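Local coordinates for PDZ domain protein (Parabacteroides distasonis, PDB 4L8N) that is of unknown function but joins PDZ domains to a DUF4136 domain and binds a magnesium ion, at residues I45-V57 with L70-S84. Residues are numbered along the deposited sequence; the frame is centred on the assembly and turned at random.
Sequences IKKYDVIEEINGV and LLNPAGRNDVLLTIS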
loop_
_atom_site.group_PDB
_atom_site.type_symbol
_atom_site.label_atom_id
_atom_site.label_comp_id
_atom_site.label_asym_id
_atom_site.label_seq_id
_atom_site.Cartn_x
_atom_site.Cartn_y
_atom_site.Cartn_z
ATOM N N ILE A 45 14.233 -8.384 -32.268
ATOM C CA ILE A 45 14.512 -7.792 -30.956
ATOM C C ILE A 45 13.171 -7.690 -30.231
ATOM O O ILE A 45 12.206 -7.191 -30.805
ATOM C CB ILE A 45 15.253 -6.420 -31.023
ATOM C CG1 ILE A 45 16.578 -6.518 -31.810
ATOM C CG2 ILE A 45 15.485 -5.824 -29.605
ATOM C CD1 ILE A 45 17.765 -7.191 -31.105
ATOM N N LYS A 46 13.108 -8.201 -29.003
ATOM C CA LYS A 46 11.901 -8.225 -28.162
ATOM C C LYS A 46 12.132 -7.463 -26.860
ATOM O O LYS A 46 13.266 -7.305 -26.427
ATOM C CB LYS A 46 11.498 -9.690 -27.837
ATOM C CG LYS A 46 11.351 -10.611 -29.061
ATOM C CD LYS A 46 9.991 -10.485 -29.771
ATOM C CE LYS A 46 9.908 -11.280 -31.061
ATOM N NZ LYS A 46 9.894 -12.756 -30.829
ATOM N N LYS A 47 11.050 -6.976 -26.246
ATOM C CA LYS A 47 11.075 -6.303 -24.953
ATOM C C LYS A 47 11.791 -7.155 -23.911
ATOM O O LYS A 47 11.610 -8.389 -23.882
ATOM C CB LYS A 47 9.634 -6.076 -24.460
ATOM C CG LYS A 47 8.988 -4.752 -24.808
ATOM C CD LYS A 47 7.532 -4.776 -24.264
ATOM C CE LYS A 47 7.013 -3.442 -23.813
ATOM N NZ LYS A 47 6.565 -2.607 -24.963
ATOM N N TYR A 48 12.593 -6.491 -23.059
ATOM C CA TYR A 48 13.320 -7.027 -21.895
ATOM C C TYR A 48 14.531 -7.861 -22.322
ATOM O O TYR A 48 15.205 -8.431 -21.466
ATOM C CB TYR A 48 12.379 -7.746 -20.872
ATOM C CG TYR A 48 11.134 -6.912 -20.595
ATOM C CD1 TYR A 48 11.236 -5.567 -20.229
ATOM C CD2 TYR A 48 9.861 -7.422 -20.840
ATOM C CE1 TYR A 48 10.105 -4.761 -20.102
ATOM C CE2 TYR A 48 8.723 -6.634 -20.689
ATOM C CZ TYR A 48 8.847 -5.304 -20.313
ATOM O OH TYR A 48 7.722 -4.523 -20.154
ATOM N N ASP A 49 14.900 -7.798 -23.617
ATOM C CA ASP A 49 16.128 -8.399 -24.127
ATOM C C ASP A 49 17.292 -7.675 -23.499
ATOM O O ASP A 49 17.194 -6.458 -23.260
ATOM C CB ASP A 49 16.223 -8.286 -25.672
ATOM C CG ASP A 49 15.615 -9.419 -26.470
ATOM O OD1 ASP A 49 15.126 -10.384 -25.849
ATOM O OD2 ASP A 49 15.623 -9.337 -27.727
ATOM N N VAL A 50 18.388 -8.421 -23.222
ATOM C CA VAL A 50 19.615 -7.884 -22.635
ATOM C C VAL A 50 20.705 -7.837 -23.701
ATOM O O VAL A 50 21.057 -8.871 -24.273
ATOM C CB VAL A 50 20.064 -8.687 -21.397
ATOM C CG1 VAL A 50 21.422 -8.207 -20.890
ATOM C CG2 VAL A 50 19.027 -8.596 -20.287
ATOM N N ILE A 51 21.235 -6.633 -23.970
ATOM C CA ILE A 51 22.350 -6.478 -24.906
ATOM C C ILE A 51 23.635 -6.881 -24.152
ATOM O O ILE A 51 24.062 -6.188 -23.219
ATOM C CB ILE A 51 22.450 -5.068 -25.532
ATOM C CG1 ILE A 51 21.147 -4.683 -26.280
ATOM C CG2 ILE A 51 23.710 -4.967 -26.430
ATOM C CD1 ILE A 51 21.131 -3.294 -26.822
ATOM N N GLU A 52 24.189 -8.041 -24.509
ATOM C CA GLU A 52 25.388 -8.574 -23.870
ATOM C C GLU A 52 26.646 -8.017 -24.528
ATOM O O GLU A 52 27.592 -7.648 -23.829
ATOM C CB GLU A 52 25.396 -10.112 -23.905
ATOM C CG GLU A 52 24.290 -10.759 -23.083
ATOM C CD GLU A 52 24.483 -10.813 -21.581
ATOM O OE1 GLU A 52 25.596 -10.497 -21.101
ATOM O OE2 GLU A 52 23.520 -11.203 -20.884
ATOM N N GLU A 53 26.673 -8.003 -25.873
ATOM C CA GLU A 53 27.797 -7.507 -26.666
ATOM C C GLU A 53 27.290 -6.674 -27.822
ATOM O O GLU A 53 26.194 -6.915 -28.336
ATOM C CB GLU A 53 28.700 -8.645 -27.211
ATOM C CG GLU A 53 29.066 -9.775 -26.253
ATOM C CD GLU A 53 29.847 -10.940 -26.847
ATOM O OE1 GLU A 53 30.030 -10.982 -28.089
ATOM O OE2 GLU A 53 30.276 -11.817 -26.061
ATOM N N ILE A 54 28.095 -5.690 -28.229
ATOM C CA ILE A 54 27.838 -4.837 -29.391
ATOM C C ILE A 54 29.006 -5.069 -30.354
ATOM O O ILE A 54 30.164 -4.925 -29.966
ATOM C CB ILE A 54 27.650 -3.336 -29.016
ATOM C CG1 ILE A 54 26.564 -3.155 -27.925
ATOM C CG2 ILE A 54 27.372 -2.485 -30.270
ATOM C CD1 ILE A 54 26.541 -1.780 -27.193
ATOM N N ASN A 55 28.698 -5.486 -31.587
ATOM C CA ASN A 55 29.662 -5.755 -32.668
ATOM C C ASN A 55 30.859 -6.626 -32.204
ATOM O O ASN A 55 31.978 -6.463 -32.698
ATOM C CB ASN A 55 30.159 -4.437 -33.303
ATOM C CG ASN A 55 29.114 -3.675 -34.076
ATOM O OD1 ASN A 55 28.350 -4.238 -34.869
ATOM N ND2 ASN A 55 29.104 -2.361 -33.900
ATOM N N GLY A 56 30.585 -7.546 -31.277
ATOM C CA GLY A 56 31.571 -8.463 -30.721
ATOM C C GLY A 56 32.185 -8.040 -29.403
ATOM O O GLY A 56 32.797 -8.880 -28.731
ATOM N N VAL A 57 32.053 -6.747 -29.017
ATOM C CA VAL A 57 32.631 -6.278 -27.743
ATOM C C VAL A 57 31.587 -6.357 -26.590
ATOM O O VAL A 57 30.521 -5.735 -26.681
ATOM C CB VAL A 57 33.336 -4.880 -27.802
ATOM C CG1 VAL A 57 32.529 -3.840 -28.571
ATOM C CG2 VAL A 57 33.706 -4.363 -26.409
ATOM N N LEU A 70 28.327 3.531 -29.561
ATOM C CA LEU A 70 28.676 2.193 -30.024
ATOM C C LEU A 70 27.481 1.504 -30.672
ATOM O O LEU A 70 27.660 0.666 -31.558
ATOM C CB LEU A 70 29.199 1.360 -28.851
ATOM C CG LEU A 70 30.455 0.545 -29.127
ATOM C CD1 LEU A 70 31.675 1.436 -29.270
ATOM C CD2 LEU A 70 30.688 -0.466 -28.032
ATOM N N LEU A 71 26.266 1.875 -30.238
ATOM C CA LEU A 71 25.008 1.351 -30.763
ATOM C C LEU A 71 24.614 2.052 -32.056
ATOM O O LEU A 71 23.895 1.459 -32.862
ATOM C CB LEU A 71 23.877 1.470 -29.731
ATOM C CG LEU A 71 23.764 0.317 -28.751
ATOM C CD1 LEU A 71 22.787 0.649 -27.655
ATOM C CD2 LEU A 71 23.384 -0.989 -29.457
ATOM N N ASN A 72 25.089 3.302 -32.264
ATOM C CA ASN A 72 24.841 4.063 -33.490
ATOM C C ASN A 72 26.195 4.469 -34.119
ATOM O O ASN A 72 26.574 5.646 -34.036
ATOM C CB ASN A 72 23.946 5.275 -33.224
ATOM C CG ASN A 72 23.374 5.866 -34.491
ATOM O OD1 ASN A 72 22.316 5.448 -34.985
ATOM N ND2 ASN A 72 24.069 6.841 -35.052
ATOM N N PRO A 73 26.962 3.518 -34.724
ATOM C CA PRO A 73 28.272 3.891 -35.296
ATOM C C PRO A 73 28.147 4.800 -36.514
ATOM O O PRO A 73 27.090 4.853 -37.155
ATOM C CB PRO A 73 28.905 2.543 -35.674
ATOM C CG PRO A 73 28.082 1.496 -34.996
ATOM C CD PRO A 73 26.701 2.076 -34.919
ATOM N N ALA A 74 29.229 5.541 -36.815
ATOM C CA ALA A 74 29.255 6.452 -37.961
ATOM C C ALA A 74 29.416 5.671 -39.276
ATOM O O ALA A 74 28.479 5.646 -40.088
ATOM C CB ALA A 74 30.364 7.481 -37.798
ATOM N N GLY A 75 30.566 5.000 -39.429
ATOM C CA GLY A 75 30.935 4.215 -40.606
ATOM C C GLY A 75 30.058 3.009 -40.878
ATOM O O GLY A 75 29.662 2.774 -42.027
ATOM N N ARG A 76 29.758 2.229 -39.816
ATOM C CA ARG A 76 28.921 1.028 -39.872
ATOM C C ARG A 76 27.457 1.423 -40.071
ATOM O O ARG A 76 27.070 2.542 -39.715
ATOM C CB ARG A 76 29.101 0.202 -38.578
ATOM C CG ARG A 76 28.748 -1.270 -38.726
ATOM C CD ARG A 76 29.163 -2.117 -37.538
ATOM N NE ARG A 76 28.605 -3.468 -37.643
ATOM C CZ ARG A 76 29.206 -4.499 -38.236
ATOM N NH1 ARG A 76 30.417 -4.358 -38.762
ATOM N NH2 ARG A 76 28.605 -5.680 -38.297
ATOM N N ASN A 77 26.646 0.514 -40.649
ATOM C CA ASN A 77 25.209 0.747 -40.841
ATOM C C ASN A 77 24.356 -0.338 -40.161
ATOM O O ASN A 77 23.257 -0.037 -39.679
ATOM C CB ASN A 77 24.853 0.858 -42.313
ATOM C CG ASN A 77 24.371 2.236 -42.690
ATOM O OD1 ASN A 77 24.618 3.230 -41.990
ATOM N ND2 ASN A 77 23.678 2.328 -43.810
ATOM N N ASP A 78 24.860 -1.590 -40.139
ATOM C CA ASP A 78 24.192 -2.734 -39.528
ATOM C C ASP A 78 24.924 -3.091 -38.244
ATOM O O ASP A 78 26.128 -3.348 -38.293
ATOM C CB ASP A 78 24.140 -3.924 -40.515
ATOM C CG ASP A 78 23.020 -3.868 -41.559
ATOM O OD1 ASP A 78 22.398 -2.781 -41.723
ATOM O OD2 ASP A 78 22.780 -4.898 -42.234
ATOM N N VAL A 79 24.218 -3.055 -37.090
ATOM C CA VAL A 79 24.797 -3.347 -35.773
ATOM C C VAL A 79 24.511 -4.795 -35.389
ATOM O O VAL A 79 23.343 -5.192 -35.289
ATOM C CB VAL A 79 24.342 -2.374 -34.646
ATOM C CG1 VAL A 79 25.325 -2.386 -33.479
ATOM C CG2 VAL A 79 24.174 -0.956 -35.170
ATOM N N LEU A 80 25.583 -5.577 -35.182
ATOM C CA LEU A 80 25.502 -6.966 -34.743
ATOM C C LEU A 80 25.402 -6.990 -33.209
ATOM O O LEU A 80 26.274 -6.458 -32.506
ATOM C CB LEU A 80 26.689 -7.816 -35.241
ATOM C CG LEU A 80 26.619 -9.317 -34.909
ATOM C CD1 LEU A 80 25.380 -9.985 -35.526
ATOM C CD2 LEU A 80 27.873 -10.029 -35.341
ATOM N N LEU A 81 24.323 -7.594 -32.699
ATOM C CA LEU A 81 24.062 -7.647 -31.272
ATOM C C LEU A 81 24.086 -9.063 -30.734
ATOM O O LEU A 81 23.602 -9.993 -31.376
ATOM C CB LEU A 81 22.684 -7.016 -31.019
ATOM C CG LEU A 81 22.613 -5.618 -30.387
ATOM C CD1 LEU A 81 23.569 -4.625 -31.030
ATOM C CD2 LEU A 81 21.196 -5.083 -30.443
ATOM N N THR A 82 24.669 -9.219 -29.560
ATOM C CA THR A 82 24.667 -10.470 -28.823
ATOM C C THR A 82 23.617 -10.264 -27.762
ATOM O O THR A 82 23.790 -9.407 -26.895
ATOM C CB THR A 82 26.055 -10.813 -28.289
ATOM O OG1 THR A 82 26.958 -10.933 -29.399
ATOM C CG2 THR A 82 26.058 -12.088 -27.447
ATOM N N ILE A 83 22.492 -10.979 -27.884
ATOM C CA ILE A 83 21.364 -10.836 -26.987
ATOM C C ILE A 83 21.210 -12.035 -26.058
ATOM O O ILE A 83 21.533 -13.158 -26.427
ATOM C CB ILE A 83 20.052 -10.613 -27.813
ATOM C CG1 ILE A 83 20.058 -9.300 -28.662
ATOM C CG2 ILE A 83 18.791 -10.718 -26.950
ATOM C CD1 ILE A 83 20.208 -7.921 -27.907
ATOM N N SER A 84 20.668 -11.779 -24.860
ATOM C CA SER A 84 20.222 -12.788 -23.923
ATOM C C SER A 84 18.815 -12.399 -23.410
ATOM O O SER A 84 18.481 -11.213 -23.263
ATOM C CB SER A 84 21.215 -13.016 -22.787
ATOM O OG SER A 84 21.109 -12.095 -21.716
HETATM O O HOH W 1 27.928 -8.475 -31.040
#
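Ile54 and Ile51 send their side chains off the same face of strand 50-54; Leu81 and Ile83 stand beside them on strand 78-84, with Val79 next to Ile54, and Leu71 packs onto them from the end of helix 67-71. This is the tight side of the contact, where the sheet of the PDZ domain meets that helix. Ile54 splits its branches: CD1 lies 3.8 Å from CG of Leu71, crossing that side chain at about a right angle, while CG2, anti to the backbone N, turns to Val79. Ile51 meets Leu71 tip to tip, and its CG1 packs 3.7 Å from CD1 of Ile83. Ile45 adds its CD1 across Leu81 and Ile83, and Phe14 of strand 8-18 also packs on Ile51.

Backbone bonds tie strands 50-54 and 78-84 antiparallel, with a classic beta bulge in the middle: Glu52 and Glu53 both face Thr82, whose O takes a 2.8 Å bond from N of Glu52 and a weak one from N of Glu53.

The other side is more polar and partly open to solvent, though Val50 is buried there. Bent at chi2 (-78°), Glu52 swings its carboxylate over Ser84, whose OG donates to the anti lone pair of OE2 at 2.7 Å; the other oxygen, OE1, forms a salt bridge with Lys28. With an alanine here, the Lys28 amine would probably lose this salt-bridge partner and the Ser84 hydroxyl the acceptor that fixes its rotation. Farther along, a water accepts from N of Gly56 and donates to O of Leu80 and OG1 of Thr82, which also bonds Gln92. Asn55 finishes the pairing: its N reaches O of Leu80 at 2.8 Å, and its OD1 receives N of Leu80 at 3.1 Å from above the amide plane. Apolar branches thus fill one face, while at the bulge and strand end carboxylate, hydroxyl, amide and water make directed bonds.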